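Local coordinates for protein L-talarate/Galactarate Dehydratase (Salmonella typhimurium, PDB 2PP0) that catalyses the magnesium-dependent dehydration of L-talarate and galactarate to 5-keto-4-deoxy-D-glucarate and, in competition with it, the epimerization of L-talarate to galactarate, at residues 18-21 / 22-25; 381-384 / 385-389; 182-185 / 186-190. One frame throughout, in Å; residues are numbered along the deposited sequence.

Interaction 1. Residues 18-21 / 22-25; sequences TRTA and AETG
Thr20 and Glu23 form a capping box at the start of the short helix 21-24, in the N-terminal arm that precedes the first long strand of the fold. Thr20 is the N-cap: the backbone NH of Glu23 donates to Thr20 OG1 at 3.2 Å, a fairly straight bond of 163°. The threonine hydroxyl lies between its own backbone N and carbonyl carbon (chi1 65°), which turns it into the first turn, over an NH that has no helical carbonyl before it. In return Glu23 folds back over the N terminus. Its CG also sits between N and carbonyl carbon (chi1 66°), the chain runs on extended, and Thr20 N donates to Glu23 OE1 at 2.9 Å, a length in some doubt because that oxygen is crowded against a neighbour in the model. Thr20 O takes two donors from Thr24, the amide N at 3.1 Å and OG1 at 3.0 Å. The hydroxyl approaches tilted from the carbonyl plane, the amide much closer to it. One residue further on, Gly25 N bonds to Ala21 O at 3.0 Å, and there the helix ends. The Thr24 methyl CG2 lies 3.5 Å from Arg19 NE, a van der Waals contact with the guanidinium, met obliquely. Small alanines are consistent with the close approach of the second subunit, whose Ser371 lies against Ala21 and Asp160 against Ala22. Arg19 also makes a long, weak ion pair with Asp372 of that subunit. Threonine and glutamate thus supply acceptors to NH groups at the helix start, and the glutamate's negative charge would probably be favoured beside the positive end of the helix dipole, although one turn has only a small dipole.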
ATOM      1  N   THR B  18     -29.883  -1.493   3.746  1.00 56.01           N
ATOM      2  CA  THR B  18     -29.494  -2.056   5.025  1.00 54.56           C
ATOM      3  C   THR B  18     -28.519  -3.223   4.890  1.00 52.65           C
ATOM      4  O   THR B  18     -28.083  -3.787   5.895  1.00 53.90           O
ATOM      5  CB  THR B  18     -30.739  -2.507   5.827  1.00 55.69           C
ATOM      6  OG1 THR B  18     -31.740  -1.479   5.771  1.00 56.19           O
ATOM      7  CG2 THR B  18     -30.372  -2.754   7.290  1.00 55.77           C
ATOM      8  N   ARG B  19     -28.167  -3.585   3.659  1.00 49.79           N
ATOM      9  CA  ARG B  19     -27.229  -4.685   3.456  1.00 48.06           C
ATOM     10  C   ARG B  19     -25.826  -4.205   3.816  1.00 45.61           C
ATOM     11  O   ARG B  19     -25.463  -3.062   3.534  1.00 44.86           O
ATOM     12  CB  ARG B  19     -27.261  -5.168   2.006  1.00 49.38           C
ATOM     13  CG  ARG B  19     -28.642  -5.574   1.526  1.00 53.83           C
ATOM     14  CD  ARG B  19     -28.580  -6.246   0.165  1.00 56.73           C
ATOM     15  NE  ARG B  19     -27.968  -7.568   0.249  1.00 60.38           N
ATOM     16  CZ  ARG B  19     -28.526  -8.614   0.854  1.00 62.48           C
ATOM     17  NH1 ARG B  19     -29.717  -8.492   1.427  1.00 63.41           N
ATOM     18  NH2 ARG B  19     -27.895  -9.782   0.891  1.00 63.48           N
ATOM     19  N   THR B  20     -25.047  -5.078   4.447  1.00 42.52           N
ATOM     20  CA  THR B  20     -23.692  -4.733   4.865  1.00 39.24           C
ATOM     21  C   THR B  20     -22.640  -5.497   4.069  1.00 37.72           C
ATOM     22  O   THR B  20     -22.915  -6.561   3.522  1.00 36.94           O
ATOM     23  CB  THR B  20     -23.475  -5.046   6.359  1.00 38.92           C
ATOM     24  OG1 THR B  20     -23.557  -6.461   6.566  1.00 38.27           O
ATOM     25  CG2 THR B  20     -24.536  -4.359   7.210  1.00 38.32           C
ATOM     26  N   ALA B  21     -21.434  -4.943   4.005  1.00 35.89           N
ATOM     27  CA  ALA B  21     -20.343  -5.594   3.293  1.00 35.61           C
ATOM     28  C   ALA B  21     -20.054  -6.941   3.971  1.00 36.15           C
ATOM     29  O   ALA B  21     -19.657  -7.908   3.321  1.00 35.13           O
ATOM     30  CB  ALA B  21     -19.095  -4.710   3.323  1.00 33.35           C
ATOM     31  N   ALA B  22     -20.266  -6.996   5.280  1.00 36.95           N
ATOM     32  CA  ALA B  22     -20.024  -8.218   6.034  1.00 41.42           C
ATOM     33  C   ALA B  22     -20.896  -9.377   5.553  1.00 42.63           C
ATOM     34  O   ALA B  22     -20.402 -10.472   5.295  1.00 44.15           O
ATOM     35  CB  ALA B  22     -20.260  -7.968   7.525  1.00 40.77           C
ATOM     36  N   GLU B  23     -22.193  -9.132   5.415  1.00 44.24           N
ATOM     37  CA  GLU B  23     -23.109 -10.185   4.995  1.00 45.39           C
ATOM     38  C   GLU B  23     -23.108 -10.513   3.505  1.00 43.42           C
ATOM     39  O   GLU B  23     -23.472 -11.620   3.123  1.00 44.08           O
ATOM     40  CB  GLU B  23     -24.531  -9.833   5.437  1.00 48.17           C
ATOM     41  CG  GLU B  23     -25.109  -8.613   4.748  1.00 52.04           C
ATOM     42  CD  GLU B  23     -26.286  -8.021   5.501  1.00 54.64           C
ATOM     43  OE1 GLU B  23     -26.988  -7.166   4.921  1.00 55.70           O
ATOM     44  OE2 GLU B  23     -26.502  -8.402   6.672  1.00 55.38           O
ATOM     45  N   THR B  24     -22.685  -9.572   2.665  1.00 41.50           N
ATOM     46  CA  THR B  24     -22.696  -9.801   1.220  1.00 39.55           C
ATOM     47  C   THR B  24     -21.381 -10.248   0.587  1.00 38.70           C
ATOM     48  O   THR B  24     -21.376 -10.763  -0.531  1.00 38.74           O
ATOM     49  CB  THR B  24     -23.173  -8.534   0.471  1.00 41.54           C
ATOM     50  OG1 THR B  24     -22.245  -7.462   0.695  1.00 41.64           O
ATOM     51  CG2 THR B  24     -24.545  -8.111   0.969  1.00 40.81           C
ATOM     52  N   GLY B  25     -20.269 -10.055   1.287  1.00 37.45           N
ATOM     53  CA  GLY B  25     -18.977 -10.432   0.737  1.00 34.80           C
ATOM     54  C   GLY B  25     -18.799 -11.889   0.335  1.00 34.26           C
ATOM     55  O   GLY B  25     -19.462 -12.781   0.864  1.00 33.06           O
TER

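Interaction 2. Residues 381-384 / 385-389; sequences SEQA and RRWTQ
Between Gln383 and Trp387 the last turn of helix 382-386 closes with Trp387 N bonding to Gln383 O at 2.9 Å, one step after Arg386 N bonds to Glu382 O at 3.0 Å. The Gln383 side chain lies between two flat groups. With CG anti to the backbone N (chi1 -173°) and a bend at chi2, it lays its CG over the six-membered ring of Trp387, 3.5 Å from the ring centroid and 6° off the normal, a CH-pi contact. On the same face of the indole, NE2 stands over the five-membered ring, toward its NE1-CE2 side, 3.1 Å from Trp387 CE2. It is also over the centre of the Arg386 guanidinium, whose plane is turned 71° from the amide. A flexible glutamine suits this place: its CG packs on the six-membered ring, while its amide nitrogen serves both pyrrole ring and guanidinium. At the helix start Ser381 is the N-cap, its OG accepting from Ala384 N at 3.2 Å and also hydrogen-bonded to Pro355 O. The other end passes through Trp387, packed on Leu38 and Pro39, into strand 388-395. This strand, outermost within this chain, returns the C-terminal segment to the antiparallel sheet of the enolase-superfamily N-terminal capping domain. Thr388 OG1 donates to Ala384 O at 2.8 Å, so a threonine hydroxyl takes up a carbonyl at the helix end. Arg385 turns its guanidinium away to a salt bridge with Glu66.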
ATOM      1  N   SER B 381       0.179 -25.714 -15.822  1.00 34.16           N
ATOM      2  CA  SER B 381       0.283 -26.649 -16.936  1.00 34.75           C
ATOM      3  C   SER B 381       0.108 -28.084 -16.465  1.00 37.05           C
ATOM      4  O   SER B 381       0.079 -28.356 -15.264  1.00 35.54           O
ATOM      5  CB  SER B 381       1.655 -26.537 -17.574  1.00 34.79           C
ATOM      6  OG  SER B 381       2.620 -27.104 -16.703  1.00 33.10           O
ATOM      7  N   GLU B 382       0.014 -29.004 -17.423  1.00 36.89           N
ATOM      8  CA  GLU B 382      -0.135 -30.417 -17.107  1.00 38.50           C
ATOM      9  C   GLU B 382       1.168 -30.909 -16.489  1.00 37.32           C
ATOM     10  O   GLU B 382       1.158 -31.757 -15.600  1.00 38.56           O
ATOM     11  CB  GLU B 382      -0.459 -31.215 -18.378  1.00 40.89           C
ATOM     12  CG  GLU B 382      -0.540 -32.726 -18.189  1.00 44.16           C
ATOM     13  CD  GLU B 382      -1.466 -33.136 -17.056  1.00 47.59           C
ATOM     14  OE1 GLU B 382      -2.540 -32.518 -16.902  1.00 47.13           O
ATOM     15  OE2 GLU B 382      -1.122 -34.092 -16.325  1.00 49.70           O
ATOM     16  N   GLN B 383       2.284 -30.358 -16.957  1.00 36.90           N
ATOM     17  CA  GLN B 383       3.600 -30.730 -16.451  1.00 38.33           C
ATOM     18  C   GLN B 383       3.747 -30.434 -14.953  1.00 38.80           C
ATOM     19  O   GLN B 383       4.438 -31.161 -14.236  1.00 38.05           O
ATOM     20  CB  GLN B 383       4.693 -29.989 -17.221  1.00 39.61           C
ATOM     21  CG  GLN B 383       6.096 -30.444 -16.860  1.00 42.03           C
ATOM     22  CD  GLN B 383       6.312 -31.916 -17.155  1.00 44.60           C
ATOM     23  OE1 GLN B 383       6.220 -32.345 -18.303  1.00 46.41           O
ATOM     24  NE2 GLN B 383       6.595 -32.698 -16.116  1.00 45.54           N
ATOM     25  N   ALA B 384       3.104 -29.360 -14.489  1.00 37.70           N
ATOM     26  CA  ALA B 384       3.154 -28.985 -13.080  1.00 37.54           C
ATOM     27  C   ALA B 384       2.451 -30.062 -12.261  1.00 37.45           C
ATOM     28  O   ALA B 384       2.818 -30.326 -11.114  1.00 36.62           O
ATOM     29  CB  ALA B 384       2.475 -27.632 -12.863  1.00 36.21           C
ATOM     30  N   ARG B 385       1.436 -30.682 -12.853  1.00 36.88           N
ATOM     31  CA  ARG B 385       0.700 -31.736 -12.169  1.00 36.89           C
ATOM     32  C   ARG B 385       1.566 -32.989 -12.153  1.00 37.56           C
ATOM     33  O   ARG B 385       1.625 -33.696 -11.152  1.00 37.55           O
ATOM     34  CB  ARG B 385      -0.621 -32.021 -12.886  1.00 37.52           C
ATOM     35  CG  ARG B 385      -1.511 -30.792 -13.069  1.00 37.31           C
ATOM     36  CD  ARG B 385      -1.836 -30.122 -11.737  1.00 37.87           C
ATOM     37  NE  ARG B 385      -2.878 -29.111 -11.889  1.00 38.77           N
ATOM     38  CZ  ARG B 385      -3.368 -28.373 -10.896  1.00 38.22           C
ATOM     39  NH1 ARG B 385      -2.910 -28.516  -9.656  1.00 36.22           N
ATOM     40  NH2 ARG B 385      -4.331 -27.496 -11.143  1.00 36.85           N
ATOM     41  N   ARG B 386       2.236 -33.253 -13.271  1.00 38.12           N
ATOM     42  CA  ARG B 386       3.112 -34.412 -13.384  1.00 40.19           C
ATOM     43  C   ARG B 386       4.223 -34.332 -12.340  1.00 39.49           C
ATOM     44  O   ARG B 386       4.650 -35.351 -11.804  1.00 38.80           O
ATOM     45  CB  ARG B 386       3.754 -34.481 -14.775  1.00 42.47           C
ATOM     46  CG  ARG B 386       3.017 -35.322 -15.814  1.00 46.85           C
ATOM     47  CD  ARG B 386       3.886 -35.453 -17.069  1.00 50.47           C
ATOM     48  NE  ARG B 386       5.256 -35.860 -16.730  1.00 55.54           N
ATOM     49  CZ  ARG B 386       6.281 -35.848 -17.581  1.00 56.90           C
ATOM     50  NH1 ARG B 386       6.098 -35.448 -18.836  1.00 57.81           N
ATOM     51  NH2 ARG B 386       7.493 -36.221 -17.180  1.00 55.11           N
ATOM     52  N   TRP B 387       4.694 -33.120 -12.063  1.00 37.82           N
ATOM     53  CA  TRP B 387       5.766 -32.927 -11.093  1.00 36.76           C
ATOM     54  C   TRP B 387       5.312 -32.805  -9.644  1.00 36.60           C
ATOM     55  O   TRP B 387       6.133 -32.614  -8.748  1.00 37.36           O
ATOM     56  CB  TRP B 387       6.597 -31.698 -11.459  1.00 36.25           C
ATOM     57  CG  TRP B 387       7.526 -31.920 -12.614  1.00 36.13           C
ATOM     58  CD1 TRP B 387       8.098 -33.101 -12.988  1.00 35.12           C
ATOM     59  CD2 TRP B 387       8.047 -30.923 -13.500  1.00 36.05           C
ATOM     60  NE1 TRP B 387       8.945 -32.902 -14.049  1.00 35.95           N
ATOM     61  CE2 TRP B 387       8.935 -31.574 -14.384  1.00 36.11           C
ATOM     62  CE3 TRP B 387       7.854 -29.541 -13.632  1.00 36.87           C
ATOM     63  CZ2 TRP B 387       9.630 -30.892 -15.386  1.00 37.00           C
ATOM     64  CZ3 TRP B 387       8.544 -28.862 -14.629  1.00 36.60           C
ATOM     65  CH2 TRP B 387       9.423 -29.540 -15.493  1.00 38.23           C
ATOM     66  N   THR B 388       4.010 -32.908  -9.407  1.00 35.67           N
ATOM     67  CA  THR B 388       3.487 -32.816  -8.050  1.00 36.77           C
ATOM     68  C   THR B 388       3.715 -34.144  -7.326  1.00 37.71           C
ATOM     69  O   THR B 388       3.351 -35.204  -7.838  1.00 37.51           O
ATOM     70  CB  THR B 388       1.981 -32.493  -8.058  1.00 35.78           C
ATOM     71  OG1 THR B 388       1.779 -31.181  -8.602  1.00 35.88           O
ATOM     72  CG2 THR B 388       1.412 -32.549  -6.655  1.00 35.21           C
ATOM     73  N   GLN B 389       4.325 -34.082  -6.144  1.00 36.82           N
ATOM     74  CA  GLN B 389       4.587 -35.286  -5.365  1.00 37.69           C
ATOM     75  C   GLN B 389       3.606 -35.435  -4.216  1.00 36.44           C
ATOM     76  O   GLN B 389       3.250 -36.545  -3.840  1.00 35.87           O
ATOM     77  CB  GLN B 389       6.023 -35.279  -4.832  1.00 39.31           C
ATOM     78  CG  GLN B 389       7.059 -35.699  -5.873  1.00 43.27           C
ATOM     79  CD  GLN B 389       8.486 -35.590  -5.365  1.00 45.85           C
ATOM     80  OE1 GLN B 389       8.727 -35.513  -4.158  1.00 48.11           O
ATOM     81  NE2 GLN B 389       9.444 -35.595  -6.287  1.00 46.82           N
TER

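Interaction 3. Residues 182-185 / 186-190; sequences NVVI and SRENG
Ser186 and Asn182 meet on the buried side of helix 176-188, where Asn182 O accepts both Ser186 N at 2.7 Å and Ser186 OG at 2.8 Å. The hydrogen bond from the backbone N-H is nearly straight, 165°, whereas the hydroxyl comes from above the carbonyl plane. Serine suits the site, being small enough to pack against Val10 of the second subunit while its OG, placed beside the backbone N (chi1 -62°), is also hydrogen-bonded to Tyr12 OH of that subunit. The helix is one of those surrounding the parallel strands of the TIM-barrel-like domain, and strand 194-197 follows it. It ends in a Schellman motif: Gly190, at positive phi, is the C-prime residue, with Gly190 N bonded to Arg187 O and Ile191 N to Ser186 O. Glycine suits these backbone angles, at which a CB would jam against the preceding carbonyl O. Within the same helix end, Asn189, the first residue to leave helical angles, reaches Ile185 O with N and ND2 from opposite faces of its carbonyl plane, at 3.0 Å and 2.5 Å; both bonds are bent, and the second is short enough to be doubtful. The exposed side is looser. Val184 and Glu188 run side by side, pointing the same way, and touch where Val184 CG1 meets Glu188 OE2 at 3.4 Å. Arg187, its chain extended from CG to NE, carries its guanidinium away from the helix to Leu217 O.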
ATOM      1  N   ASN B 182      26.050 -18.273 -24.397  1.00 43.90           N
ATOM      2  CA  ASN B 182      24.744 -17.966 -23.818  1.00 43.20           C
ATOM      3  C   ASN B 182      24.454 -16.477 -23.979  1.00 42.31           C
ATOM      4  O   ASN B 182      23.306 -16.083 -24.191  1.00 43.38           O
ATOM      5  CB  ASN B 182      24.697 -18.346 -22.334  1.00 42.93           C
ATOM      6  CG  ASN B 182      24.931 -19.827 -22.105  1.00 42.69           C
ATOM      7  OD1 ASN B 182      24.437 -20.673 -22.856  1.00 42.62           O
ATOM      8  ND2 ASN B 182      25.675 -20.150 -21.050  1.00 41.93           N
ATOM      9  N   VAL B 183      25.498 -15.657 -23.875  1.00 41.44           N
ATOM     10  CA  VAL B 183      25.355 -14.211 -24.028  1.00 41.21           C
ATOM     11  C   VAL B 183      24.797 -13.921 -25.415  1.00 41.27           C
ATOM     12  O   VAL B 183      23.910 -13.080 -25.577  1.00 41.87           O
ATOM     13  CB  VAL B 183      26.710 -13.490 -23.873  1.00 40.67           C
ATOM     14  CG1 VAL B 183      26.604 -12.061 -24.379  1.00 41.00           C
ATOM     15  CG2 VAL B 183      27.125 -13.484 -22.413  1.00 41.62           C
ATOM     16  N   VAL B 184      25.331 -14.621 -26.413  1.00 40.90           N
ATOM     17  CA  VAL B 184      24.883 -14.460 -27.791  1.00 41.36           C
ATOM     18  C   VAL B 184      23.421 -14.886 -27.917  1.00 41.41           C
ATOM     19  O   VAL B 184      22.600 -14.162 -28.481  1.00 43.13           O
ATOM     20  CB  VAL B 184      25.737 -15.308 -28.751  1.00 41.01           C
ATOM     21  CG1 VAL B 184      25.169 -15.236 -30.164  1.00 41.33           C
ATOM     22  CG2 VAL B 184      27.172 -14.812 -28.731  1.00 39.17           C
ATOM     23  N   ILE B 185      23.102 -16.060 -27.380  1.00 41.88           N
ATOM     24  CA  ILE B 185      21.737 -16.578 -27.424  1.00 41.34           C
ATOM     25  C   ILE B 185      20.772 -15.605 -26.747  1.00 42.04           C
ATOM     26  O   ILE B 185      19.714 -15.270 -27.293  1.00 41.13           O
ATOM     27  CB  ILE B 185      21.636 -17.944 -26.710  1.00 40.79           C
ATOM     28  CG1 ILE B 185      22.507 -18.976 -27.433  1.00 41.39           C
ATOM     29  CG2 ILE B 185      20.185 -18.404 -26.659  1.00 40.36           C
ATOM     30  CD1 ILE B 185      22.434 -20.377 -26.840  1.00 40.45           C
ATOM     31  N   SER B 186      21.155 -15.153 -25.557  1.00 41.54           N
ATOM     32  CA  SER B 186      20.347 -14.230 -24.767  1.00 40.74           C
ATOM     33  C   SER B 186      20.126 -12.902 -25.474  1.00 41.20           C
ATOM     34  O   SER B 186      18.999 -12.414 -25.571  1.00 41.98           O
ATOM     35  CB  SER B 186      21.023 -13.981 -23.416  1.00 39.50           C
ATOM     36  OG  SER B 186      21.117 -15.184 -22.675  1.00 39.57           O
ATOM     37  N   ARG B 187      21.209 -12.314 -25.962  1.00 41.93           N
ATOM     38  CA  ARG B 187      21.122 -11.040 -26.648  1.00 43.12           C
ATOM     39  C   ARG B 187      20.305 -11.188 -27.931  1.00 43.78           C
ATOM     40  O   ARG B 187      19.598 -10.264 -28.341  1.00 44.07           O
ATOM     41  CB  ARG B 187      22.527 -10.531 -26.951  1.00 44.67           C
ATOM     42  CG  ARG B 187      22.610  -9.027 -27.048  1.00 48.82           C
ATOM     43  CD  ARG B 187      24.049  -8.563 -27.017  1.00 51.63           C
ATOM     44  NE  ARG B 187      24.146  -7.118 -27.169  1.00 55.15           N
ATOM     45  CZ  ARG B 187      25.291  -6.445 -27.158  1.00 57.85           C
ATOM     46  NH1 ARG B 187      26.440  -7.093 -27.000  1.00 58.20           N
ATOM     47  NH2 ARG B 187      25.287  -5.127 -27.309  1.00 59.41           N
ATOM     48  N   GLU B 188      20.401 -12.360 -28.554  1.00 43.40           N
ATOM     49  CA  GLU B 188      19.663 -12.642 -29.779  1.00 43.94           C
ATOM     50  C   GLU B 188      18.169 -12.747 -29.490  1.00 43.42           C
ATOM     51  O   GLU B 188      17.340 -12.452 -30.352  1.00 42.98           O
ATOM     52  CB  GLU B 188      20.150 -13.954 -30.408  1.00 45.62           C
ATOM     53  CG  GLU B 188      20.787 -13.788 -31.784  1.00 49.02           C
ATOM     54  CD  GLU B 188      22.201 -13.224 -31.727  1.00 51.72           C
ATOM     55  OE1 GLU B 188      22.412 -12.197 -31.037  1.00 52.96           O
ATOM     56  OE2 GLU B 188      23.102 -13.804 -32.382  1.00 51.34           O
ATOM     57  N   ASN B 189      17.831 -13.172 -28.276  1.00 42.25           N
ATOM     58  CA  ASN B 189      16.434 -13.316 -27.884  1.00 40.55           C
ATOM     59  C   ASN B 189      15.857 -12.038 -27.279  1.00 38.81           C
ATOM     60  O   ASN B 189      14.745 -12.040 -26.753  1.00 37.34           O
ATOM     61  CB  ASN B 189      16.285 -14.484 -26.909  1.00 42.18           C
ATOM     62  CG  ASN B 189      16.387 -15.832 -27.600  1.00 44.43           C
ATOM     63  OD1 ASN B 189      15.455 -16.267 -28.279  1.00 44.50           O
ATOM     64  ND2 ASN B 189      17.525 -16.498 -27.436  1.00 46.35           N
ATOM     65  N   GLY B 190      16.623 -10.953 -27.350  1.00 37.85           N
ATOM     66  CA  GLY B 190      16.155  -9.675 -26.845  1.00 37.86           C
ATOM     67  C   GLY B 190      16.416  -9.341 -25.386  1.00 37.28           C
ATOM     68  O   GLY B 190      15.730  -8.488 -24.826  1.00 37.68           O
TER

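From the N terminus, interaction 1 comes first, in the arm ahead of strand 28-40; interaction 3 follows at the end of helix 176-188 in the barrel domain, and interaction 2 comes last, where helix 382-386 hands over to strand 388-395. All three are local and lie in series, so none nests in or crosses another, and each closes no more than a helical turn or its end. Interactions 1 and 3 lie on opposite sides of the chain's centre, about 54 Å apart between centres, yet both meet the second subunit. Interaction 2 lies about 29 Å from interaction 3 between centres and joins the C-terminal helix to the antiparallel sheet.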